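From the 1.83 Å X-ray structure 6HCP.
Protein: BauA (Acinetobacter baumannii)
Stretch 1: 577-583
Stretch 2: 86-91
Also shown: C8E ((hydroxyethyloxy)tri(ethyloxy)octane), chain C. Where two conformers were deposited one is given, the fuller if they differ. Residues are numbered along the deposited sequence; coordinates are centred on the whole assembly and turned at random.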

# COMPACT_ATOMS: atom_id res chain seq x y z
N LEU A 577 -5.13 13.94 -21.70
CA LEU A 577 -6.31 13.20 -21.29
C LEU A 577 -6.75 12.28 -22.42
O LEU A 577 -6.97 12.76 -23.54
CB LEU A 577 -7.40 14.23 -21.00
CG LEU A 577 -8.64 13.72 -20.29
CD1 LEU A 577 -8.27 13.13 -18.93
CD2 LEU A 577 -9.61 14.87 -20.13
N MET A 578 -6.93 10.99 -22.11
CA MET A 578 -7.41 9.95 -23.06
C MET A 578 -8.43 9.06 -22.33
O MET A 578 -8.19 8.64 -21.19
CB MET A 578 -6.27 9.06 -23.55
CG MET A 578 -5.26 9.73 -24.46
SD MET A 578 -3.71 8.77 -24.61
CE MET A 578 -4.33 7.23 -25.28
N GLY A 579 -9.56 8.77 -22.98
CA GLY A 579 -10.52 7.86 -22.42
C GLY A 579 -11.87 8.02 -23.05
O GLY A 579 -12.00 8.50 -24.18
N GLY A 580 -12.89 7.57 -22.32
CA GLY A 580 -14.24 7.62 -22.81
C GLY A 580 -15.18 6.74 -22.01
O GLY A 580 -14.81 6.13 -20.98
N PHE A 581 -16.40 6.69 -22.52
CA PHE A 581 -17.53 5.98 -21.94
C PHE A 581 -18.21 5.19 -23.05
O PHE A 581 -18.36 5.68 -24.17
CB PHE A 581 -18.54 6.95 -21.31
CG PHE A 581 -17.94 7.92 -20.33
CD1 PHE A 581 -17.29 9.06 -20.76
CD2 PHE A 581 -17.95 7.65 -18.97
CE1 PHE A 581 -16.63 9.89 -19.86
CE2 PHE A 581 -17.37 8.52 -18.06
CZ PHE A 581 -16.66 9.61 -18.51
N THR A 582 -18.62 3.96 -22.74
CA THR A 582 -19.42 3.18 -23.66
C THR A 582 -20.60 2.52 -22.95
O THR A 582 -20.52 2.18 -21.77
CB THR A 582 -18.61 2.07 -24.33
OG1 THR A 582 -18.00 1.35 -23.24
CG2 THR A 582 -17.62 2.59 -25.34
N TYR A 583 -21.71 2.42 -23.68
CA TYR A 583 -22.82 1.54 -23.35
C TYR A 583 -22.93 0.48 -24.46
O TYR A 583 -22.92 0.82 -25.64
CB TYR A 583 -24.14 2.30 -23.25
CG TYR A 583 -25.34 1.39 -23.09
CD1 TYR A 583 -25.56 0.70 -21.91
CD2 TYR A 583 -26.17 1.11 -24.17
CE1 TYR A 583 -26.56 -0.26 -21.80
CE2 TYR A 583 -27.20 0.18 -24.07
CZ TYR A 583 -27.40 -0.50 -22.88
OH TYR A 583 -28.44 -1.39 -22.79
C1 C8E C . -22.06 7.97 -24.63
C2 C8E C . -22.35 7.89 -23.15
C3 C8E C . -22.15 6.47 -22.61
C4 C8E C . -22.39 6.46 -21.10
C5 C8E C . -22.05 5.12 -20.46
C6 C8E C . -21.75 5.26 -18.97
C7 C8E C . -21.12 3.99 -18.41
C8 C8E C . -20.38 4.22 -17.08
O9 C8E C . -20.45 3.07 -16.25
C10 C8E C . -19.25 2.67 -15.56
C11 C8E C . -19.47 1.41 -14.74
O12 C8E C . -19.76 1.65 -13.36
C13 C8E C . -21.05 1.09 -12.97
C14 C8E C . -20.95 -0.09 -11.97
O15 C8E C . -21.95 -1.15 -12.10
C16 C8E C . -21.59 -2.38 -11.40
C17 C8E C . -22.55 -3.60 -11.56
O18 C8E C . -22.14 -4.61 -10.59
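Stretch 2 (86-91) ATDPSI

Residues 577-583 are part of a longer β-strand that extends beyond the stretch at both ends, with most residues at ordinary extended backbone angles. Gly579 and Gly580 depart from these, with phi/psi of 161/-158° and 165/-175°. Against this strand lies a segment without regular strand or helix structure across its contacting residues, from a part of the chain about 490 residues away. From Asp88 to Ile91 it folds into a type I β-turn, closed by the backbone hydrogen bond from Ile91 N to Asp88 O (3.1 Å). A second bond, from Ser90 N to Asp88 OD1 (2.9 Å), braces the same turn from within.

The touching parts run in nearly the same direction, their end-to-end vectors 27° apart. The register advances two residues at a time on each side: the CA atoms of Gly579 and Thr87 are 4.6 Å apart, and those of Phe581 and Pro89 are 5.6 Å apart. No backbone-to-backbone hydrogen bond links the two stretches. At the closer pairing, Gly579 CA instead makes a CA-H...O contact with Thr87 O at 3.2 Å, with an angle of 165° at the hydrogen.

The two glycines have different grounds for lacking a side chain. At the backbone angles of Gly579, a CB would be jammed against the carbonyl oxygen of Met578, so the conformation itself calls for glycine. At Gly580 a CB would point toward stretch 2 and come to 3.1 Å from Pro89 CG, a tight fit. With no side chain there, the proline ring packs directly on the strand backbone, Pro89 CG lying 3.5 Å from Gly580 C and 3.6 Å from Phe581 N.

Met578 and Thr582 both direct their CA-to-CB bonds toward stretch 2. Near the start of the contact, Met578 CE reaches to 3.5 Å from Thr87 OG1. At the other end, Thr582, with chi1 in the p rotamer, donates a hydrogen bond from OG1 to Pro89 O (2.7 Å), the only hydrogen bond between the stretches. Its methyl group packs alongside, with Thr582 CG2 3.5 Å from Pro89 CB and 3.2 Å from Ser90 OG. Pro89 is thus held through its ring and its carbonyl, and has the largest area covered of any residue in the contact.

The CA-to-CB bonds of Phe581 and Tyr583 point away from stretch 2. The detergent C8E runs past this part of the strand, its C3 atom 3.9 Å from Phe581 CB and its C5 atom 3.6 Å from Thr582 O.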

# COMPACT_ATOMS: atom_id res chain seq x y z
N ALA A 86 -6.13 0.18 -22.18
CA ALA A 86 -5.99 1.00 -20.95
C ALA A 86 -7.03 2.13 -20.93
O ALA A 86 -7.66 2.37 -19.93
CB ALA A 86 -4.58 1.51 -20.83
N THR A 87 -7.21 2.83 -22.06
CA THR A 87 -8.07 4.00 -22.10
C THR A 87 -9.28 3.84 -23.03
O THR A 87 -10.04 4.78 -23.19
CB THR A 87 -7.27 5.25 -22.50
OG1 THR A 87 -6.62 5.06 -23.76
CG2 THR A 87 -6.26 5.59 -21.43
N ASP A 88 -9.38 2.71 -23.74
CA ASP A 88 -10.40 2.60 -24.80
C ASP A 88 -11.62 1.88 -24.25
O ASP A 88 -11.58 0.69 -23.95
CB ASP A 88 -9.84 1.87 -26.01
CG ASP A 88 -10.75 1.90 -27.23
OD1 ASP A 88 -11.98 2.05 -27.06
OD2 ASP A 88 -10.21 1.70 -28.33
N PRO A 89 -12.74 2.59 -24.04
CA PRO A 89 -13.93 1.97 -23.44
C PRO A 89 -14.65 0.97 -24.35
O PRO A 89 -15.58 0.30 -23.90
CB PRO A 89 -14.85 3.18 -23.20
CG PRO A 89 -14.48 4.15 -24.30
CD PRO A 89 -12.99 3.96 -24.51
N SER A 90 -14.22 0.87 -25.61
CA SER A 90 -14.79 -0.13 -26.51
C SER A 90 -13.93 -1.40 -26.53
O SER A 90 -14.21 -2.33 -27.31
CB SER A 90 -14.96 0.45 -27.90
OG SER A 90 -16.02 1.40 -27.90
N ILE A 91 -12.87 -1.45 -25.72
CA ILE A 91 -12.08 -2.66 -25.62
C ILE A 91 -12.18 -3.20 -24.19
O ILE A 91 -12.17 -2.44 -23.23
CB ILE A 91 -10.63 -2.36 -26.05
CG1 ILE A 91 -10.63 -1.85 -27.51
CG2 ILE A 91 -9.74 -3.58 -25.85
CD1 ILE A 91 -9.31 -1.74 -28.15